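PDB 4CQI: tubulin-binding cofactor A from Leishmania major, which probably acts as a chaperone early in tubulin folding, helping to capture and stabilise beta-tubulin in a quasi-native state. Local coordinates for residues A[30-35]-A[112-117]; A[37-42]-A[116-121]. All coordinates share one frame; numbering follows the deposited sequence. Where two conformers were deposited one is given.

Interactions 1 and 2 are successive points along one interface, where helix 23-62 meets the C-terminal helix 109-125; their centres lie about 8 Å apart. Their segments overlap at Arg-116 and Ala-117, but the packing link between them is Leu-35, whose CD2 is 3.6 Å from CG2 of Thr-118. Val-32 also reaches forward, its CG1 3.9 Å from OG1 of Thr-118. The spacing of the helices changes between the two: the nearest CA atoms are 5.7 Å apart at Val-32 and Ala-115, but 7.8 Å at Ile-39 and Asp-121. At the wider end, in interaction 2, a glycerol molecule bridges side chains of the two helices beside Ile-39.

Interaction 1: A[30-35]-A[112-117]; sequences IKVSAL and LDLARA
Val-32 of helix 23-62 faces helix 109-125 with both of its methyl groups, and each finds a different partner. CG2 meets Ala-115, 3.6 Å from its CB and 3.7 Å from its CA, so this methyl lies against the backbone of the helix as well as its short side chain. CG1 lies anti to the backbone N of Val-32 (chi1 167°), which turns it to the Leu-114 side, where it stands 4.0 Å from CG and equally far from CD2. The CB of Ala-115 projects along the flank of its helix instead of into the gap, and no long side chain separates the helices here, so that the two backbones come close together. Val-32 and Ala-115 are both buried and form the tight part of the contact.

The Leu-114 side is looser. Its CB starts off along the flank, and the end of the side chain swings back to meet Val-32 at a slant, while the residue as a whole remains exposed to solvent. No hydrogen bond or salt bridge joins the two segments; the direct contact is apolar, with 132 Å² buried in all. Helix 67-100, the third of the bundle, flanks the contact: its Ser-91 and Val-92 pack against Leu-35, its Leu-99 touches Leu-112, and its Asp-94 forms a salt bridge with Lys-31. Thr-118, one turn beyond Leu-114, is hydrogen-bonded through OG1 to the carbonyl O of Leu-114. A branched side chain set against an alanine, with a leucine at the margin, makes a close helix-helix contact within the three-helix bundle of the TBCA family.

Interaction 2: A[37-42]-A[116-121]; sequences RTIKDL and RATMAD. With GOL (glycerol), chain C.
A glycerol molecule, probably from the crystallisation liquor, bridges Lys-40 and Asp-121, two residues whose side chains do not meet directly. Its O3 donates a hydrogen bond of 2.9 Å to OD2 of Asp-121, while its O2 accepts a weak one of 3.2 Å from NZ of Lys-40. The Lys-40 chain bends at chi2 (-61°), and its CD and CE lie alongside the glycerol; Glu-43 is a further hydrogen-bond partner.

Beside the glycerol, Ile-39 makes the direct contact between the segments. Its tip CD1 reaches to 3.6 Å from the carbonyl O of Thr-118, and is 4.2 Å from Thr-118 CG2 and from Asp-121 CB. The CG2 branch, anti to the backbone N, packs on the glycerol, 3.8 Å from its C1 and C3, and CD1 touches C3 as well. Ile-39 and Thr-118 are buried, whereas Asp-121 is exposed.

The contact joins the middle of helix 23-62 to the C-terminal half of helix 109-125. Helix 67-100 completes the surroundings, with Ile-88 against Thr-38 and Leu-42, Arg-87 in a salt bridge with Asp-41, and Leu-95 and Leu-99 against Met-119.

Interaction 1: A[30-35]-A[112-117]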
loop_
_atom_site.group_PDB
_atom_site.type_symbol
_atom_site.label_atom_id
_atom_site.label_comp_id
_atom_site.label_asym_id
_atom_site.label_seq_id
_atom_site.Cartn_x
_atom_site.Cartn_y
_atom_site.Cartn_z
ATOM N N ILE A 30 -2.223 15.650 2.116
ATOM C CA ILE A 30 -1.821 14.668 3.106
ATOM C C ILE A 30 -2.442 13.314 2.800
ATOM O O ILE A 30 -1.761 12.283 2.878
ATOM C CB ILE A 30 -2.226 15.096 4.532
ATOM C CG1 ILE A 30 -1.397 16.305 4.999
ATOM C CG2 ILE A 30 -2.078 13.936 5.525
ATOM C CD1 ILE A 30 -2.086 17.077 6.123
ATOM N N LYS A 31 -3.723 13.314 2.474
ATOM C CA LYS A 31 -4.405 12.043 2.169
ATOM C C LYS A 31 -3.843 11.379 0.893
ATOM O O LYS A 31 -3.657 10.163 0.866
ATOM C CB LYS A 31 -5.912 12.221 2.094
ATOM C CG LYS A 31 -6.578 12.653 3.400
ATOM C CD LYS A 31 -8.109 12.680 3.238
ATOM C CE LYS A 31 -8.773 13.135 4.554
ATOM N NZ LYS A 31 -8.565 12.193 5.689
ATOM N N VAL A 32 -3.526 12.181 -0.132
ATOM C CA VAL A 32 -2.951 11.657 -1.371
ATOM C C VAL A 32 -1.582 11.063 -1.070
ATOM O O VAL A 32 -1.269 9.959 -1.546
ATOM C CB VAL A 32 -2.891 12.737 -2.482
ATOM C CG1 VAL A 32 -2.013 12.285 -3.662
ATOM C CG2 VAL A 32 -4.315 13.059 -2.936
ATOM N N SER A 33 -0.770 11.764 -0.288
ATOM C CA SER A 33 0.570 11.263 0.076
ATOM C C SER A 33 0.465 9.978 0.881
ATOM O O SER A 33 1.227 8.996 0.654
ATOM C CB SER A 33 1.377 12.316 0.845
ATOM O OG SER A 33 2.596 11.773 1.333
ATOM N N ALA A 34 -0.475 9.940 1.819
ATOM C CA ALA A 34 -0.677 8.725 2.598
ATOM C C ALA A 34 -1.036 7.515 1.713
ATOM O O ALA A 34 -0.502 6.396 1.919
ATOM C CB ALA A 34 -1.744 8.980 3.662
ATOM N N LEU A 35 -1.934 7.721 0.739
ATOM C CA LEU A 35 -2.388 6.674 -0.153
ATOM C C LEU A 35 -1.207 6.163 -1.008
ATOM O O LEU A 35 -1.014 4.949 -1.171
ATOM C CB LEU A 35 -3.536 7.139 -1.064
ATOM C CG LEU A 35 -3.950 6.166 -2.180
ATOM C CD1 LEU A 35 -4.249 4.723 -1.717
ATOM C CD2 LEU A 35 -5.123 6.723 -2.976
ATOM N N LEU A 112 -6.421 17.669 -7.787
ATOM C CA LEU A 112 -7.556 16.778 -8.026
ATOM C C LEU A 112 -7.220 15.661 -9.021
ATOM O O LEU A 112 -7.604 14.481 -8.809
ATOM C CB LEU A 112 -8.790 17.569 -8.501
ATOM C CG LEU A 112 -9.436 18.515 -7.506
ATOM C CD1 LEU A 112 -10.542 19.275 -8.256
ATOM C CD2 LEU A 112 -10.016 17.723 -6.325
ATOM N N ASP A 113 -6.482 15.992 -10.082
ATOM C CA ASP A 113 -6.081 14.981 -11.078
ATOM C C ASP A 113 -5.166 13.975 -10.403
ATOM O O ASP A 113 -5.333 12.774 -10.588
ATOM C CB ASP A 113 -5.343 15.573 -12.286
ATOM C CG ASP A 113 -6.256 16.350 -13.246
ATOM O OD1 ASP A 113 -7.495 16.274 -13.149
ATOM O OD2 ASP A 113 -5.715 17.067 -14.132
ATOM N N LEU A 114 -4.227 14.456 -9.606
ATOM C CA LEU A 114 -3.320 13.582 -8.899
ATOM C C LEU A 114 -4.081 12.651 -7.909
ATOM O O LEU A 114 -3.760 11.465 -7.793
ATOM C CB LEU A 114 -2.310 14.410 -8.139
ATOM C CG LEU A 114 -1.290 13.628 -7.336
ATOM C CD1 LEU A 114 -0.500 12.705 -8.256
ATOM C CD2 LEU A 114 -0.392 14.587 -6.568
ATOM N N ALA A 115 -5.037 13.203 -7.172
ATOM C CA ALA A 115 -5.830 12.378 -6.243
ATOM C C ALA A 115 -6.569 11.273 -7.027
ATOM O O ALA A 115 -6.548 10.077 -6.655
ATOM C CB ALA A 115 -6.832 13.246 -5.459
ATOM N N ARG A 116 -7.202 11.630 -8.147
ATOM C CA ARG A 116 -7.860 10.622 -8.971
ATOM C C ARG A 116 -6.877 9.591 -9.568
ATOM O O ARG A 116 -7.167 8.381 -9.584
ATOM C CB ARG A 116 -8.700 11.264 -10.064
ATOM C CG ARG A 116 -9.874 12.059 -9.508
ATOM C CD ARG A 116 -10.854 12.446 -10.616
ATOM N NE ARG A 116 -10.616 13.789 -11.144
ATOM C CZ ARG A 116 -11.114 14.914 -10.627
ATOM N NH1 ARG A 116 -11.893 14.897 -9.537
ATOM N NH2 ARG A 116 -10.825 16.071 -11.212
ATOM N N ALA A 117 -5.732 10.046 -10.079
ATOM C CA ALA A 117 -4.691 9.121 -10.587
ATOM C C ALA A 117 -4.195 8.111 -9.526
ATOM O O ALA A 117 -3.997 6.905 -9.815
ATOM C CB ALA A 117 -3.499 9.919 -11.176
#

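Interaction 2: A[37-42]-A[116-121]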
loop_
_atom_site.group_PDB
_atom_site.type_symbol
_atom_site.label_atom_id
_atom_site.label_comp_id
_atom_site.label_asym_id
_atom_site.label_seq_id
_atom_site.Cartn_x
_atom_site.Cartn_y
_atom_site.Cartn_z
ATOM N N ARG A 37 1.899 6.200 -0.257
ATOM C CA ARG A 37 2.744 5.338 0.640
ATOM C C ARG A 37 2.173 3.930 0.838
ATOM O O ARG A 37 2.935 2.977 0.763
ATOM C CB ARG A 37 3.043 6.014 1.978
ATOM C CG ARG A 37 4.249 6.936 1.916
ATOM C CD ARG A 37 4.619 7.456 3.280
ATOM N NE ARG A 37 3.523 8.215 3.842
ATOM C CZ ARG A 37 3.397 9.533 3.720
ATOM N NH1 ARG A 37 4.314 10.233 3.069
ATOM N NH2 ARG A 37 2.366 10.134 4.261
ATOM N N THR A 38 0.861 3.776 1.031
ATOM C CA THR A 38 0.275 2.439 1.151
ATOM C C THR A 38 0.455 1.639 -0.138
ATOM O O THR A 38 0.600 0.417 -0.111
ATOM C CB THR A 38 -1.213 2.445 1.554
ATOM O OG1 THR A 38 -2.016 2.953 0.467
ATOM C CG2 THR A 38 -1.458 3.302 2.817
ATOM N N ILE A 39 0.438 2.306 -1.288
ATOM C CA ILE A 39 0.608 1.566 -2.530
ATOM C C ILE A 39 2.063 1.051 -2.663
ATOM O O ILE A 39 2.286 -0.097 -3.040
ATOM C CB ILE A 39 0.156 2.395 -3.737
ATOM C CG1 ILE A 39 -1.327 2.702 -3.595
ATOM C CG2 ILE A 39 0.407 1.677 -5.055
ATOM C CD1 ILE A 39 -1.815 3.778 -4.537
ATOM N N LYS A 40 3.043 1.909 -2.350
ATOM C CA LYS A 40 4.434 1.504 -2.389
ATOM C C LYS A 40 4.672 0.372 -1.375
ATOM O O LYS A 40 5.360 -0.616 -1.689
ATOM C CB LYS A 40 5.360 2.701 -2.119
ATOM C CG LYS A 40 5.222 3.868 -3.102
ATOM C CD LYS A 40 5.552 3.478 -4.530
ATOM C CE LYS A 40 5.941 4.712 -5.360
ATOM N NZ LYS A 40 6.072 4.413 -6.824
ATOM N N ASP A 41 4.047 0.477 -0.207
ATOM C CA ASP A 41 4.123 -0.613 0.801
ATOM C C ASP A 41 3.736 -1.961 0.221
ATOM O O ASP A 41 4.393 -2.975 0.493
ATOM C CB ASP A 41 3.289 -0.317 2.080
ATOM C CG ASP A 41 3.874 0.810 2.951
ATOM O OD1 ASP A 41 5.067 1.144 2.778
ATOM O OD2 ASP A 41 3.120 1.381 3.779
ATOM N N LEU A 42 2.638 -2.009 -0.526
ATOM C CA LEU A 42 2.206 -3.286 -1.073
ATOM C C LEU A 42 3.239 -3.780 -2.096
ATOM O O LEU A 42 3.561 -4.966 -2.142
ATOM C CB LEU A 42 0.831 -3.154 -1.716
ATOM C CG LEU A 42 0.326 -4.361 -2.469
ATOM C CD1 LEU A 42 0.211 -5.609 -1.564
ATOM C CD2 LEU A 42 -0.985 -4.004 -3.179
ATOM N N ARG A 116 -7.202 11.630 -8.147
ATOM C CA ARG A 116 -7.860 10.622 -8.971
ATOM C C ARG A 116 -6.877 9.591 -9.568
ATOM O O ARG A 116 -7.167 8.381 -9.584
ATOM C CB ARG A 116 -8.700 11.264 -10.064
ATOM C CG ARG A 116 -9.874 12.059 -9.508
ATOM C CD ARG A 116 -10.854 12.446 -10.616
ATOM N NE ARG A 116 -10.616 13.789 -11.144
ATOM C CZ ARG A 116 -11.114 14.914 -10.627
ATOM N NH1 ARG A 116 -11.893 14.897 -9.537
ATOM N NH2 ARG A 116 -10.825 16.071 -11.212
ATOM N N ALA A 117 -5.732 10.046 -10.079
ATOM C CA ALA A 117 -4.691 9.121 -10.587
ATOM C C ALA A 117 -4.195 8.111 -9.526
ATOM O O ALA A 117 -3.997 6.905 -9.815
ATOM C CB ALA A 117 -3.499 9.919 -11.176
ATOM N N THR A 118 -4.032 8.606 -8.306
ATOM C CA THR A 118 -3.462 7.815 -7.196
ATOM C C THR A 118 -4.499 6.797 -6.739
ATOM O O THR A 118 -4.158 5.634 -6.502
ATOM C CB THR A 118 -3.028 8.728 -6.033
ATOM O OG1 THR A 118 -2.105 9.707 -6.521
ATOM C CG2 THR A 118 -2.325 7.948 -4.921
ATOM N N MET A 119 -5.780 7.200 -6.658
ATOM C CA MET A 119 -6.854 6.213 -6.431
ATOM C C MET A 119 -6.892 5.136 -7.503
ATOM O O MET A 119 -6.982 3.942 -7.179
ATOM C CB MET A 119 -8.226 6.907 -6.289
ATOM C CG MET A 119 -8.328 7.747 -5.040
ATOM S SD MET A 119 -9.999 8.406 -4.735
ATOM C CE MET A 119 -10.102 9.597 -6.036
ATOM N N ALA A 120 -6.809 5.531 -8.772
ATOM C CA ALA A 120 -6.760 4.551 -9.866
ATOM C C ALA A 120 -5.552 3.610 -9.750
ATOM O O ALA A 120 -5.707 2.399 -9.935
ATOM C CB ALA A 120 -6.801 5.231 -11.222
ATOM N N ASP A 121 -4.377 4.144 -9.399
ATOM C CA ASP A 121 -3.188 3.310 -9.093
ATOM C C ASP A 121 -3.437 2.319 -7.954
ATOM O O ASP A 121 -3.015 1.156 -8.046
ATOM C CB ASP A 121 -1.944 4.150 -8.735
ATOM C CG ASP A 121 -1.403 4.960 -9.905
ATOM O OD1 ASP A 121 -1.673 4.624 -11.076
ATOM O OD2 ASP A 121 -0.672 5.945 -9.645
HETATM C C1 GOL C . 2.992 3.581 -7.125
HETATM O O1 GOL C . 2.652 2.688 -8.198
HETATM C C2 GOL C . 2.404 4.975 -7.384
HETATM O O2 GOL C . 3.314 6.027 -6.997
HETATM C C3 GOL C . 1.082 5.122 -6.625
HETATM O O3 GOL C . 0.450 6.356 -6.955
#